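Local coordinates for protein putative Transcriptional Regulator (Rhodococcus sp., PDB 2IA2) that probably binds DNA as an IclR-type transcriptional regulator, pairing a helix-turn-helix domain with a C-terminal domain of the kind that commonly senses small effector molecules, at the interface of chains A and B. Coordinates in Å, arbitrary orientation; residue numbers count along the deposited sequence, not the author numbering. Chains: chain A/B, Putative Transcriptional Regulator.

Contact 1: the interface of chains A and B. Residues chain A 82-83, 86-87; chain B 30, 75-76, 79-80.
The phenol oxygen OH of A:Tyr86 reaches chain B through a water, which lies 2.6 Å from OH and 2.8 Å from the backbone N of B:Leu75. The water sits in the plane of the tyrosine ring, at its edge, while the isobutyl group of B:Leu75 packs against the same oxygen, its CG 3.4 Å from OH. The two side chains cross at about a right angle. A:Tyr86 has CG wedged between its backbone N and carbonyl carbon (chi1 86°), a crowded setting that sends the ring tip toward B:Leu75; A:Leu87 CG lies over one ring face. The neighbouring backbone of B:Phe30, a poorly ordered residue, lies near ring atom CE2.

A:Leu87, in helix 84-87, carries the apolar half of this water-bridged patch, which probably helps join the two chains of an IclR-type regulator. Its CD1 methyl pushes in among B:Leu75, B:Thr76 and B:Val79, coming within 3.6 Å of B:Val79 CB, and its CB meets the CD2 methyl of B:Leu80 at 3.6 Å. A second water joins backbone to backbone, 2.8 Å from the carbonyl O of A:Leu82 and 2.7 Å from that of B:Val79. Beside this bridge, the CG1 methyl of B:Val79 lies 3.3 Å from A:Leu82 O.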
loop_
_atom_site.group_PDB
_atom_site.type_symbol
_atom_site.label_atom_id
_atom_site.label_comp_id
_atom_site.label_asym_id
_atom_site.label_seq_id
_atom_site.Cartn_x
_atom_site.Cartn_y
_atom_site.Cartn_z
ATOM N N LEU A 82 -8.923 -2.256 -9.946
ATOM C CA LEU A 82 -8.585 -0.881 -10.262
ATOM C C LEU A 82 -7.317 -0.473 -9.490
ATOM O O LEU A 82 -7.424 0.233 -8.489
ATOM C CB LEU A 82 -9.770 0.054 -9.938
ATOM C CG LEU A 82 -11.151 -0.249 -10.590
ATOM C CD1 LEU A 82 -12.355 0.407 -9.847
ATOM C CD2 LEU A 82 -11.188 0.085 -12.084
ATOM N N GLY A 83 -6.149 -0.991 -9.878
ATOM C CA GLY A 83 -4.871 -0.429 -9.387
ATOM C C GLY A 83 -4.302 -0.991 -8.084
ATOM O O GLY A 83 -3.098 -0.795 -7.774
ATOM N N TYR A 86 -0.787 -2.974 -7.350
ATOM C CA TYR A 86 0.506 -2.330 -7.549
ATOM C C TYR A 86 0.662 -1.011 -6.862
ATOM O O TYR A 86 1.773 -0.720 -6.413
ATOM C CB TYR A 86 0.964 -2.268 -9.023
ATOM C CG TYR A 86 0.451 -1.094 -9.756
ATOM C CD1 TYR A 86 1.107 0.154 -9.658
ATOM C CD2 TYR A 86 -0.690 -1.199 -10.574
ATOM C CE1 TYR A 86 0.627 1.288 -10.345
ATOM C CE2 TYR A 86 -1.189 -0.053 -11.269
ATOM C CZ TYR A 86 -0.514 1.170 -11.146
ATOM O OH TYR A 86 -0.974 2.299 -11.830
ATOM N N LEU A 87 -0.422 -0.257 -6.690
ATOM C CA LEU A 87 -0.343 0.993 -5.923
ATOM C C LEU A 87 -0.074 0.721 -4.449
ATOM O O LEU A 87 0.586 1.500 -3.795
ATOM C CB LEU A 87 -1.611 1.821 -6.110
ATOM C CG LEU A 87 -1.790 2.386 -7.536
ATOM C CD1 LEU A 87 -3.122 3.087 -7.646
ATOM C CD2 LEU A 87 -0.660 3.447 -7.732
ATOM N N PHE B 30 -3.922 0.418 -16.480
ATOM C CA PHE B 30 -2.620 0.635 -15.801
ATOM C C PHE B 30 -2.257 -0.556 -14.891
ATOM O O PHE B 30 -3.053 -0.957 -14.067
ATOM C CB PHE B 30 -2.654 1.917 -14.956
ATOM C CG PHE B 30 -2.749 3.209 -15.756
ATOM C CD1 PHE B 30 -3.971 3.674 -16.215
ATOM C CD2 PHE B 30 -1.604 3.981 -16.002
ATOM C CE1 PHE B 30 -4.078 4.875 -16.921
ATOM C CE2 PHE B 30 -1.685 5.188 -16.710
ATOM C CZ PHE B 30 -2.928 5.638 -17.167
ATOM N N LEU B 75 -1.467 6.550 -12.346
ATOM C CA LEU B 75 -2.420 6.539 -11.224
ATOM C C LEU B 75 -1.770 7.106 -9.975
ATOM O O LEU B 75 -0.586 6.836 -9.699
ATOM C CB LEU B 75 -2.933 5.126 -10.937
ATOM C CG LEU B 75 -3.634 4.331 -12.053
ATOM C CD1 LEU B 75 -4.380 3.176 -11.433
ATOM C CD2 LEU B 75 -4.614 5.207 -12.760
ATOM N N THR B 76 -2.555 7.865 -9.212
ATOM C CA THR B 76 -2.120 8.311 -7.892
ATOM C C THR B 76 -2.630 7.354 -6.802
ATOM O O THR B 76 -3.566 6.549 -7.057
ATOM C CB THR B 76 -2.592 9.735 -7.562
ATOM O OG1 THR B 76 -3.981 9.709 -7.251
ATOM C CG2 THR B 76 -2.352 10.705 -8.720
ATOM N N VAL B 79 -6.280 6.499 -6.052
ATOM C CA VAL B 79 -6.975 5.331 -6.701
ATOM C C VAL B 79 -7.213 4.180 -5.697
ATOM O O VAL B 79 -8.222 3.446 -5.815
ATOM C CB VAL B 79 -6.256 4.832 -7.957
ATOM C CG1 VAL B 79 -6.814 3.447 -8.478
ATOM C CG2 VAL B 79 -6.352 5.918 -9.101
ATOM N N LEU B 80 -6.328 4.070 -4.687
ATOM C CA LEU B 80 -6.499 3.073 -3.616
ATOM C C LEU B 80 -7.778 3.277 -2.837
ATOM O O LEU B 80 -8.278 2.343 -2.281
ATOM C CB LEU B 80 -5.317 3.093 -2.671
ATOM C CG LEU B 80 -3.975 2.661 -3.287
ATOM C CD1 LEU B 80 -2.764 3.023 -2.371
ATOM C CD2 LEU B 80 -3.970 1.170 -3.515
HETATM O O HOH W 1 -8.306 0.742 -5.894
HETATM O O HOH W 2 0.402 4.478 -12.173
#

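Contact 2: the interface of chains A and B. Residues chain A 77-78, 81; chain B 28, 117, 122, 142.
A:Glu81, at the end of the 3-10 helix 77-81, reaches between two arginines of chain B in what is probably the dimer interface of this IclR-family regulator: B:Arg28 from helix 18-28 of the helix-turn-helix region, and B:Arg142 from strand 142-144. The firm grip is inside chain B, where NH1 and NH2 of B:Arg142 hold one carboxylate oxygen of B:Asp117 end-on, 2.9 Å from NH1 to OD2, and so position the guanidinium for A:Glu81. NH1 meets the anti lone pair of OD2, whereas NH2 comes from above the carboxylate plane. Across the interface, A:Glu81 OE2 lies over a face of that guanidinium, toward the rim, in a salt bridge of 3.6 Å to NH1. NH1 also binds a water that lies 2.8 Å from the carbonyl O of A:Pro77, whose ring carbon CG packs 3.9 Å from CG of B:Asp117. A leucine in place of B:Arg142 would probably leave the carboxylates of A:Glu81 and B:Asp117, with OE2 and OD2 5.0 Å apart, without the positive charge between them.

The B:Arg28 side is looser in that its side chain is poorly ordered. Bends at chi2 and chi3 (-71° and -74°) fold the guanidinium across A:Glu81, whose CB lies over a face, with A:Arg78 CG at the edge. The salt bridge here runs 3.3 Å from NH2 to A:Glu81 OE1.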
loop_
_atom_site.group_PDB
_atom_site.type_symbol
_atom_site.label_atom_id
_atom_site.label_comp_id
_atom_site.label_asym_id
_atom_site.label_seq_id
_atom_site.Cartn_x
_atom_site.Cartn_y
_atom_site.Cartn_z
ATOM N N PRO A 77 -15.423 -7.762 -5.287
ATOM C CA PRO A 77 -13.946 -7.726 -5.380
ATOM C C PRO A 77 -13.385 -7.278 -6.702
ATOM O O PRO A 77 -12.182 -7.100 -6.811
ATOM C CB PRO A 77 -13.521 -9.196 -5.122
ATOM C CG PRO A 77 -14.799 -10.019 -5.325
ATOM C CD PRO A 77 -15.941 -9.110 -4.983
ATOM N N ARG A 78 -14.215 -7.071 -7.726
ATOM C CA ARG A 78 -13.663 -6.571 -8.987
ATOM C C ARG A 78 -13.100 -5.180 -8.835
ATOM O O ARG A 78 -12.198 -4.769 -9.577
ATOM C CB ARG A 78 -14.707 -6.629 -10.099
ATOM C CG ARG A 78 -14.148 -6.217 -11.520
ATOM C CD ARG A 78 -15.195 -6.375 -12.634
ATOM N NE ARG A 78 -15.691 -7.730 -12.572
ATOM C CZ ARG A 78 -15.575 -8.682 -13.512
ATOM N NH1 ARG A 78 -14.992 -8.461 -14.682
ATOM N NH2 ARG A 78 -16.063 -9.891 -13.254
ATOM N N GLU A 81 -9.421 -4.717 -8.857
ATOM C CA GLU A 81 -8.719 -4.705 -10.126
ATOM C C GLU A 81 -8.316 -3.274 -10.563
ATOM O O GLU A 81 -7.451 -3.074 -11.435
ATOM C CB GLU A 81 -9.571 -5.474 -11.173
ATOM C CG GLU A 81 -10.014 -6.912 -10.577
ATOM C CD GLU A 81 -10.338 -8.084 -11.565
ATOM O OE1 GLU A 81 -9.743 -8.143 -12.671
ATOM O OE2 GLU A 81 -11.170 -8.972 -11.199
ATOM N N ARG B 28 -8.220 0.725 -15.450
ATOM C CA ARG B 28 -7.937 -0.702 -15.475
ATOM C C ARG B 28 -6.737 -1.069 -16.311
ATOM O O ARG B 28 -6.067 -2.056 -16.022
ATOM C CB ARG B 28 -9.121 -1.422 -16.101
ATOM C CG ARG B 28 -10.208 -1.712 -15.134
ATOM C CD ARG B 28 -9.745 -2.781 -14.193
ATOM N NE ARG B 28 -9.713 -4.088 -14.841
ATOM C CZ ARG B 28 -10.602 -5.051 -14.598
ATOM N NH1 ARG B 28 -11.608 -4.827 -13.732
ATOM N NH2 ARG B 28 -10.479 -6.226 -15.216
ATOM N N ASP B 117 -13.038 -16.226 -5.432
ATOM C CA ASP B 117 -13.813 -15.469 -6.459
ATOM C C ASP B 117 -13.768 -16.292 -7.778
ATOM O O ASP B 117 -12.917 -16.073 -8.637
ATOM C CB ASP B 117 -13.285 -14.026 -6.654
ATOM C CG ASP B 117 -14.202 -13.147 -7.581
ATOM O OD1 ASP B 117 -15.456 -13.223 -7.489
ATOM O OD2 ASP B 117 -13.651 -12.355 -8.400
ATOM N N VAL B 122 -8.547 -14.161 -4.072
ATOM C CA VAL B 122 -8.105 -12.817 -4.130
ATOM C C VAL B 122 -7.685 -12.399 -2.759
ATOM O O VAL B 122 -8.393 -12.616 -1.764
ATOM C CB VAL B 122 -9.183 -11.897 -4.748
ATOM C CG1 VAL B 122 -10.473 -12.152 -4.167
ATOM C CG2 VAL B 122 -8.819 -10.418 -4.551
ATOM N N ARG B 142 -4.651 -11.775 -7.562
ATOM C CA ARG B 142 -5.537 -12.913 -7.756
ATOM C C ARG B 142 -4.653 -14.067 -8.189
ATOM O O ARG B 142 -3.733 -13.872 -9.009
ATOM C CB ARG B 142 -6.574 -12.645 -8.842
ATOM C CG ARG B 142 -7.508 -11.439 -8.562
ATOM C CD ARG B 142 -8.336 -11.103 -9.844
ATOM N NE ARG B 142 -9.278 -12.163 -10.189
ATOM C CZ ARG B 142 -10.460 -12.316 -9.608
ATOM N NH1 ARG B 142 -10.859 -11.444 -8.669
ATOM N NH2 ARG B 142 -11.268 -13.298 -10.008
HETATM O O HOH W 3 -10.261 -8.804 -8.013
#

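Contact 3: the interface of chains A and B. Residues chain A 76-77, 79-80; chain B 86, 117, 122, 124.
The backbone of A:Thr76 is extended (phi/psi -114°/165°) and turns at A:Pro77 into the 3-10 helix 77-81, laying the peptide between these two residues against the ring of B:Tyr86. That ring comes from helix 80-89, with CG anti to the backbone N (chi1 172°), a setting that carries it out to chain A. A:Pro77 covers one face: its CA stands 3.6 Å from the ring centroid in a CH-pi contact, offset toward the rim. The pyrrolidine carbons continue past the ring to the phenol oxygen, with CD 3.4 Å from OH. Near the other end of the ring, the carbonyl O of A:Thr76 approaches CD1 at 3.3 Å.

A:Leu80, one turn further along, meets the opposite rim at about a right angle. Its CD1 methyl lies 3.7 Å from CE2 of B:Tyr86 and also reaches the CG2 methyl of B:Val122 at 3.9 Å. The leucine therefore touches both helix 80-89 and strand 120-127 of chain B. By setting an aromatic ring of one chain against the proline turn of the other, this largely apolar patch probably helps hold the two subunits together where the DNA-binding and C-terminal regions join.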
loop_
_atom_site.group_PDB
_atom_site.type_symbol
_atom_site.label_atom_id
_atom_site.label_comp_id
_atom_site.label_asym_id
_atom_site.label_seq_id
_atom_site.Cartn_x
_atom_site.Cartn_y
_atom_site.Cartn_z
ATOM N N THR A 76 -18.233 -5.468 -5.143
ATOM C CA THR A 76 -17.698 -6.793 -5.363
ATOM C C THR A 76 -16.183 -6.646 -5.404
ATOM O O THR A 76 -15.684 -5.515 -5.516
ATOM C CB THR A 76 -18.106 -7.338 -6.751
ATOM O OG1 THR A 76 -17.336 -6.669 -7.747
ATOM C CG2 THR A 76 -19.617 -7.224 -7.056
ATOM N N PRO A 77 -15.423 -7.762 -5.287
ATOM C CA PRO A 77 -13.946 -7.726 -5.380
ATOM C C PRO A 77 -13.385 -7.278 -6.702
ATOM O O PRO A 77 -12.182 -7.100 -6.811
ATOM C CB PRO A 77 -13.521 -9.196 -5.122
ATOM C CG PRO A 77 -14.799 -10.019 -5.325
ATOM C CD PRO A 77 -15.941 -9.110 -4.983
ATOM N N VAL A 79 -13.606 -4.445 -7.844
ATOM C CA VAL A 79 -13.101 -3.101 -7.570
ATOM C C VAL A 79 -11.609 -3.096 -7.266
ATOM O O VAL A 79 -10.931 -2.145 -7.580
ATOM C CB VAL A 79 -13.937 -2.446 -6.387
ATOM C CG1 VAL A 79 -13.617 -0.968 -6.233
ATOM C CG2 VAL A 79 -15.444 -2.669 -6.690
ATOM N N LEU A 80 -11.086 -4.167 -6.658
ATOM C CA LEU A 80 -9.632 -4.313 -6.461
ATOM C C LEU A 80 -8.807 -4.338 -7.736
ATOM O O LEU A 80 -7.616 -4.032 -7.693
ATOM C CB LEU A 80 -9.290 -5.580 -5.579
ATOM C CG LEU A 80 -9.851 -5.478 -4.144
ATOM C CD1 LEU A 80 -9.588 -6.829 -3.382
ATOM C CD2 LEU A 80 -9.196 -4.315 -3.405
ATOM N N TYR B 86 -14.374 -1.134 -1.137
ATOM C CA TYR B 86 -14.649 -2.565 -1.083
ATOM C C TYR B 86 -14.123 -3.180 0.210
ATOM O O TYR B 86 -14.893 -3.691 1.024
ATOM C CB TYR B 86 -14.034 -3.276 -2.290
ATOM C CG TYR B 86 -14.097 -4.786 -2.211
ATOM C CD1 TYR B 86 -15.312 -5.453 -2.269
ATOM C CD2 TYR B 86 -12.940 -5.542 -2.078
ATOM C CE1 TYR B 86 -15.375 -6.832 -2.197
ATOM C CE2 TYR B 86 -12.992 -6.921 -2.005
ATOM C CZ TYR B 86 -14.212 -7.560 -2.065
ATOM O OH TYR B 86 -14.269 -8.933 -1.993
ATOM N N ASP B 117 -13.038 -16.226 -5.432
ATOM C CA ASP B 117 -13.813 -15.469 -6.459
ATOM C C ASP B 117 -13.768 -16.292 -7.778
ATOM O O ASP B 117 -12.917 -16.073 -8.637
ATOM C CB ASP B 117 -13.285 -14.026 -6.654
ATOM C CG ASP B 117 -14.202 -13.147 -7.581
ATOM O OD1 ASP B 117 -15.456 -13.223 -7.489
ATOM O OD2 ASP B 117 -13.651 -12.355 -8.400
ATOM N N VAL B 122 -8.547 -14.161 -4.072
ATOM C CA VAL B 122 -8.105 -12.817 -4.130
ATOM C C VAL B 122 -7.685 -12.399 -2.759
ATOM O O VAL B 122 -8.393 -12.616 -1.764
ATOM C CB VAL B 122 -9.183 -11.897 -4.748
ATOM C CG1 VAL B 122 -10.473 -12.152 -4.167
ATOM C CG2 VAL B 122 -8.819 -10.418 -4.551
ATOM N N VAL B 124 -7.101 -10.145 0.373
ATOM C CA VAL B 124 -7.883 -9.001 0.903
ATOM C C VAL B 124 -7.232 -8.409 2.123
ATOM O O VAL B 124 -7.589 -7.309 2.507
ATOM C CB VAL B 124 -9.422 -9.343 1.165
ATOM C CG1 VAL B 124 -10.133 -9.740 -0.164
ATOM C CG2 VAL B 124 -9.597 -10.487 2.144
#

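Contacts 2 and 3 are nearly continuous: their C-alpha centres lie about 5 Å apart and they share A:Pro77, B:Asp117 and B:Val122, so the charged network and the aromatic packing work on the same 3-10 helix 77-81 of chain A. The C-alpha centre of contact 1 lies about 13 Å from that of contact 2 and about 14 Å from that of contact 3. Residues 75-80 of chain B in contact 1 largely match 76-81 of chain A in contacts 2 and 3, and Tyr86 serves from A in contact 1, from B in contact 3. The interface is not an exact two-fold. Together the contacts probably help orient the DNA-binding regions.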